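Local coordinates for Es1 family protein (PDB 3L3B) that is probably linked to isoprenoid biosynthesis and carries an amidotransferase-like domain of the DJ-1/PfpI family, its exact reaction not being established, at residues Leu30-Ala44 with Arg83-Gly95. Residues are numbered along the deposited sequence; the frame is centred on the assembly and turned at random.
Sequences LAGCGHMDGSEIREA and RNILVESARIARG
Ile92 of helix 85-92 packs its branched side chain among Leu30, Gly32, Cys33, Ile41 and Ala44. Its two arms divide the work: CG2, anti to the backbone N, lies 3.8 Å from Ala44 CB and also meets Leu30 CD1, while the longer arm runs past the sulfur of Cys33 (CG1 to SG 3.7 Å) and ends with CD1 3.5 Å from Gly32 O. Cys33 turns SG anti to its own backbone N (chi1 -179°), which lays the sulfur against both Ile92 CG1 and Arg91 CB, and Cys33 CB lies 3.3 Å from Glu88 O. At the first residue of the helix, Ile85 rests CG2 on the backbone of Ala31, 3.5 Å from Ala31 C.

Among the polar atoms, Ser89 OG bonds back to Ile85 O at 2.7 Å, reaching it from the face opposite Ser89 N, and approaches Gly32 N at 3.2 Å. Ser39 OG takes the N-H of Ala31 (2.9 Å), closing the loop from Ala31 to Ser39. Arg91 NE and Glu88 OE1 form a salt bridge whose hydrogen bond is weak; the stronger polar partners are on the second subunit, Arg83 for Glu88 and Cys33 for Arg91.

The contact thus joins the loop after central strand 24-29, leading into helix 41-53, to helix 85-92, beside strand 56-62 and helix 117-123 in the DJ-1/PfpI alpha/beta fold, and forms part of the interface with the second subunit.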
loop_
_atom_site.group_PDB
_atom_site.type_symbol
_atom_site.label_atom_id
_atom_site.label_comp_id
_atom_site.label_asym_id
_atom_site.label_seq_id
_atom_site.Cartn_x
_atom_site.Cartn_y
_atom_site.Cartn_z
ATOM N N LEU B 30 1.635 12.534 -3.493
ATOM C CA LEU B 30 0.497 11.807 -3.024
ATOM C C LEU B 30 -0.702 12.729 -2.771
ATOM O O LEU B 30 -0.568 13.961 -2.534
ATOM C CB LEU B 30 0.910 11.117 -1.719
ATOM C CG LEU B 30 2.065 10.120 -1.746
ATOM C CD1 LEU B 30 2.314 9.563 -0.344
ATOM C CD2 LEU B 30 1.700 8.965 -2.693
ATOM N N ALA B 31 -1.888 12.127 -2.850
ATOM C CA ALA B 31 -3.123 12.878 -2.766
ATOM C C ALA B 31 -4.040 12.388 -1.661
ATOM O O ALA B 31 -5.184 12.784 -1.668
ATOM C CB ALA B 31 -3.887 12.828 -4.106
ATOM N N GLY B 32 -3.552 11.532 -0.746
ATOM C CA GLY B 32 -4.362 10.973 0.314
ATOM C C GLY B 32 -4.033 9.478 0.385
ATOM O O GLY B 32 -3.022 9.031 -0.113
ATOM N N CYS B 33 -4.863 8.701 1.038
ATOM C CA CYS B 33 -4.549 7.276 1.208
ATOM C C CYS B 33 -5.770 6.434 0.912
ATOM O O CYS B 33 -6.502 6.025 1.820
ATOM C CB CYS B 33 -4.048 7.071 2.621
ATOM S SG CYS B 33 -3.601 5.395 3.011
ATOM N N GLY B 34 -5.992 6.167 -0.357
ATOM C CA GLY B 34 -7.173 5.408 -0.814
ATOM C C GLY B 34 -7.581 5.723 -2.235
ATOM O O GLY B 34 -7.627 6.884 -2.622
ATOM N N HIS B 35 -7.892 4.695 -3.030
ATOM C CA HIS B 35 -8.188 4.913 -4.415
ATOM C C HIS B 35 -9.411 5.795 -4.723
ATOM O O HIS B 35 -9.456 6.454 -5.798
ATOM C CB HIS B 35 -8.261 3.584 -5.191
ATOM C CG HIS B 35 -9.571 2.856 -5.120
ATOM N ND1 HIS B 35 -9.940 2.081 -4.054
ATOM C CD2 HIS B 35 -10.553 2.699 -6.051
ATOM C CE1 HIS B 35 -11.126 1.536 -4.283
ATOM N NE2 HIS B 35 -11.510 1.882 -5.501
ATOM N N MET B 36 -10.390 5.843 -3.825
ATOM C CA MET B 36 -11.595 6.646 -4.075
ATOM C C MET B 36 -11.526 8.097 -3.594
ATOM O O MET B 36 -12.322 8.926 -4.040
ATOM C CB MET B 36 -12.839 5.944 -3.500
ATOM C CG MET B 36 -12.986 4.524 -3.999
ATOM S SD MET B 36 -14.509 3.711 -3.569
ATOM C CE MET B 36 -15.533 4.406 -4.840
ATOM N N ASP B 37 -10.554 8.453 -2.749
ATOM C CA ASP B 37 -10.476 9.837 -2.257
ATOM C C ASP B 37 -9.089 10.387 -2.086
ATOM O O ASP B 37 -8.938 11.523 -1.591
ATOM C CB ASP B 37 -11.239 10.010 -0.928
ATOM C CG ASP B 37 -10.667 9.171 0.226
ATOM O OD1 ASP B 37 -9.532 8.638 0.149
ATOM O OD2 ASP B 37 -11.399 9.046 1.257
ATOM N N GLY B 38 -8.108 9.641 -2.602
ATOM C CA GLY B 38 -6.710 9.890 -2.340
ATOM C C GLY B 38 -5.888 9.272 -3.468
ATOM O O GLY B 38 -6.383 9.097 -4.597
ATOM N N SER B 39 -4.677 8.865 -3.107
ATOM C CA SER B 39 -3.838 8.035 -3.965
ATOM C C SER B 39 -4.189 6.571 -3.890
ATOM O O SER B 39 -4.481 6.038 -2.808
ATOM C CB SER B 39 -2.369 8.173 -3.565
ATOM O OG SER B 39 -1.870 9.443 -3.870
ATOM N N GLU B 40 -4.094 5.907 -5.036
ATOM C CA GLU B 40 -4.228 4.448 -5.135
ATOM C C GLU B 40 -3.046 3.844 -4.363
ATOM O O GLU B 40 -1.876 4.075 -4.643
ATOM C CB GLU B 40 -4.203 4.042 -6.607
ATOM C CG GLU B 40 -5.069 2.844 -7.000
ATOM C CD GLU B 40 -4.754 1.639 -6.222
ATOM O OE1 GLU B 40 -5.732 0.917 -5.837
ATOM O OE2 GLU B 40 -3.527 1.427 -5.978
ATOM N N ILE B 41 -3.375 3.145 -3.316
ATOM C CA ILE B 41 -2.389 2.644 -2.335
ATOM C C ILE B 41 -1.476 1.611 -2.979
ATOM O O ILE B 41 -0.282 1.637 -2.719
ATOM C CB ILE B 41 -3.095 2.071 -1.119
ATOM C CG1 ILE B 41 -3.829 3.149 -0.311
ATOM C CG2 ILE B 41 -2.132 1.249 -0.231
ATOM C CD1 ILE B 41 -4.853 2.511 0.697
ATOM N N ARG B 42 -2.006 0.729 -3.830
ATOM C CA ARG B 42 -1.163 -0.286 -4.443
ATOM C C ARG B 42 -0.187 0.342 -5.420
ATOM O O ARG B 42 0.994 0.030 -5.388
ATOM C CB ARG B 42 -1.991 -1.373 -5.105
ATOM C CG ARG B 42 -2.829 -2.093 -4.095
ATOM C CD ARG B 42 -4.041 -2.664 -4.755
ATOM N NE ARG B 42 -4.921 -3.255 -3.768
ATOM C CZ ARG B 42 -5.620 -4.363 -3.964
ATOM N NH1 ARG B 42 -5.567 -5.004 -5.121
ATOM N NH2 ARG B 42 -6.400 -4.794 -3.000
ATOM N N GLU B 43 -0.670 1.262 -6.232
ATOM C CA GLU B 43 0.200 2.014 -7.139
ATOM C C GLU B 43 1.309 2.762 -6.404
ATOM O O GLU B 43 2.491 2.786 -6.875
ATOM C CB GLU B 43 -0.580 2.965 -8.050
ATOM C CG GLU B 43 -1.627 2.277 -8.895
ATOM C CD GLU B 43 -2.516 3.256 -9.696
ATOM O OE1 GLU B 43 -2.292 4.510 -9.673
ATOM O OE2 GLU B 43 -3.475 2.751 -10.329
ATOM N N ALA B 44 0.977 3.384 -5.285
ATOM C CA ALA B 44 2.005 4.103 -4.526
ATOM C C ALA B 44 3.009 3.134 -3.950
ATOM O O ALA B 44 4.181 3.376 -4.046
ATOM C CB ALA B 44 1.427 4.938 -3.418
ATOM N N ARG B 83 -10.911 14.954 5.992
ATOM C CA ARG B 83 -9.521 14.476 6.130
ATOM C C ARG B 83 -8.549 15.349 5.368
ATOM O O ARG B 83 -8.852 15.855 4.311
ATOM C CB ARG B 83 -9.370 13.017 5.674
ATOM C CG ARG B 83 -10.160 12.070 6.568
ATOM C CD ARG B 83 -9.922 10.596 6.209
ATOM N NE ARG B 83 -10.808 9.766 7.039
ATOM C CZ ARG B 83 -10.782 8.448 7.121
ATOM N NH1 ARG B 83 -9.937 7.714 6.417
ATOM N NH2 ARG B 83 -11.649 7.838 7.907
ATOM N N ASN B 84 -7.384 15.545 5.963
ATOM C CA ASN B 84 -6.301 16.309 5.402
ATOM C C ASN B 84 -5.411 15.398 4.546
ATOM O O ASN B 84 -4.959 14.317 4.989
ATOM C CB ASN B 84 -5.555 17.020 6.547
ATOM C CG ASN B 84 -4.346 17.771 6.090
ATOM O OD1 ASN B 84 -3.384 17.165 5.596
ATOM N ND2 ASN B 84 -4.373 19.127 6.234
ATOM N N ILE B 85 -5.207 15.827 3.301
ATOM C CA ILE B 85 -4.423 15.122 2.318
ATOM C C ILE B 85 -3.035 14.754 2.805
ATOM O O ILE B 85 -2.596 13.624 2.623
ATOM C CB ILE B 85 -4.297 15.926 1.010
ATOM C CG1 ILE B 85 -5.640 16.116 0.294
ATOM C CG2 ILE B 85 -3.287 15.299 0.094
ATOM C CD1 ILE B 85 -5.505 17.167 -0.887
ATOM N N LEU B 86 -2.382 15.678 3.491
ATOM C CA LEU B 86 -1.012 15.444 3.970
ATOM C C LEU B 86 -0.978 14.465 5.156
ATOM O O LEU B 86 -0.161 13.549 5.179
ATOM C CB LEU B 86 -0.349 16.787 4.342
ATOM C CG LEU B 86 1.066 16.824 4.924
ATOM C CD1 LEU B 86 2.032 16.160 3.965
ATOM C CD2 LEU B 86 1.524 18.281 5.199
ATOM N N VAL B 87 -1.857 14.647 6.130
ATOM C CA VAL B 87 -1.974 13.715 7.250
ATOM C C VAL B 87 -2.271 12.308 6.765
ATOM O O VAL B 87 -1.634 11.338 7.176
ATOM C CB VAL B 87 -3.042 14.206 8.283
ATOM C CG1 VAL B 87 -3.344 13.114 9.405
ATOM C CG2 VAL B 87 -2.593 15.529 8.903
ATOM N N GLU B 88 -3.222 12.166 5.862
ATOM C CA GLU B 88 -3.519 10.838 5.302
ATOM C C GLU B 88 -2.401 10.217 4.428
ATOM O O GLU B 88 -2.145 9.022 4.481
ATOM C CB GLU B 88 -4.840 10.872 4.549
ATOM C CG GLU B 88 -6.060 11.222 5.403
ATOM C CD GLU B 88 -6.104 10.538 6.747
ATOM O OE1 GLU B 88 -5.995 9.282 6.769
ATOM O OE2 GLU B 88 -6.251 11.246 7.775
ATOM N N SER B 89 -1.749 11.032 3.601
ATOM C CA SER B 89 -0.623 10.593 2.835
ATOM C C SER B 89 0.500 10.063 3.710
ATOM O O SER B 89 1.240 9.180 3.273
ATOM C CB SER B 89 -0.047 11.743 1.939
ATOM O OG SER B 89 -1.006 12.204 0.993
ATOM N N ALA B 90 0.655 10.597 4.921
ATOM C CA ALA B 90 1.646 10.083 5.854
ATOM C C ALA B 90 1.470 8.581 6.180
ATOM O O ALA B 90 2.435 7.939 6.610
ATOM C CB ALA B 90 1.639 10.925 7.195
ATOM N N ARG B 91 0.262 8.026 5.984
ATOM C CA ARG B 91 0.053 6.588 6.116
ATOM C C ARG B 91 0.858 5.839 5.092
ATOM O O ARG B 91 1.598 4.965 5.439
ATOM C CB ARG B 91 -1.430 6.219 6.047
ATOM C CG ARG B 91 -2.213 6.858 7.230
ATOM C CD ARG B 91 -3.740 6.777 7.128
ATOM N NE ARG B 91 -4.316 7.308 8.372
ATOM C CZ ARG B 91 -4.487 6.589 9.499
ATOM N NH1 ARG B 91 -4.193 5.301 9.501
ATOM N NH2 ARG B 91 -4.944 7.173 10.609
ATOM N N ILE B 92 0.740 6.199 3.825
ATOM C CA ILE B 92 1.466 5.571 2.765
ATOM C C ILE B 92 2.963 5.799 2.931
ATOM O O ILE B 92 3.779 4.893 2.692
ATOM C CB ILE B 92 0.984 6.132 1.408
ATOM C CG1 ILE B 92 -0.413 5.614 1.088
ATOM C CG2 ILE B 92 1.914 5.727 0.245
ATOM C CD1 ILE B 92 -0.972 6.140 -0.266
ATOM N N ALA B 93 3.323 7.004 3.366
ATOM C CA ALA B 93 4.723 7.377 3.541
ATOM C C ALA B 93 5.335 6.884 4.832
ATOM O O ALA B 93 6.499 7.182 5.071
ATOM C CB ALA B 93 4.877 8.955 3.476
ATOM N N ARG B 94 4.588 6.148 5.666
ATOM C CA ARG B 94 5.068 5.740 6.997
ATOM C C ARG B 94 5.654 6.969 7.742
ATOM O O ARG B 94 6.686 6.873 8.449
ATOM C CB ARG B 94 6.125 4.641 6.895
ATOM C CG ARG B 94 5.566 3.239 6.523
ATOM C CD ARG B 94 6.690 2.185 6.473
ATOM N NE ARG B 94 7.472 2.115 7.728
ATOM C CZ ARG B 94 7.141 1.419 8.817
ATOM N NH1 ARG B 94 6.052 0.656 8.860
ATOM N NH2 ARG B 94 7.926 1.457 9.880
ATOM N N GLY B 95 4.986 8.117 7.606
ATOM C CA GLY B 95 5.339 9.312 8.381
ATOM C C GLY B 95 6.250 10.257 7.635
ATOM O O GLY B 95 6.308 11.428 7.954
#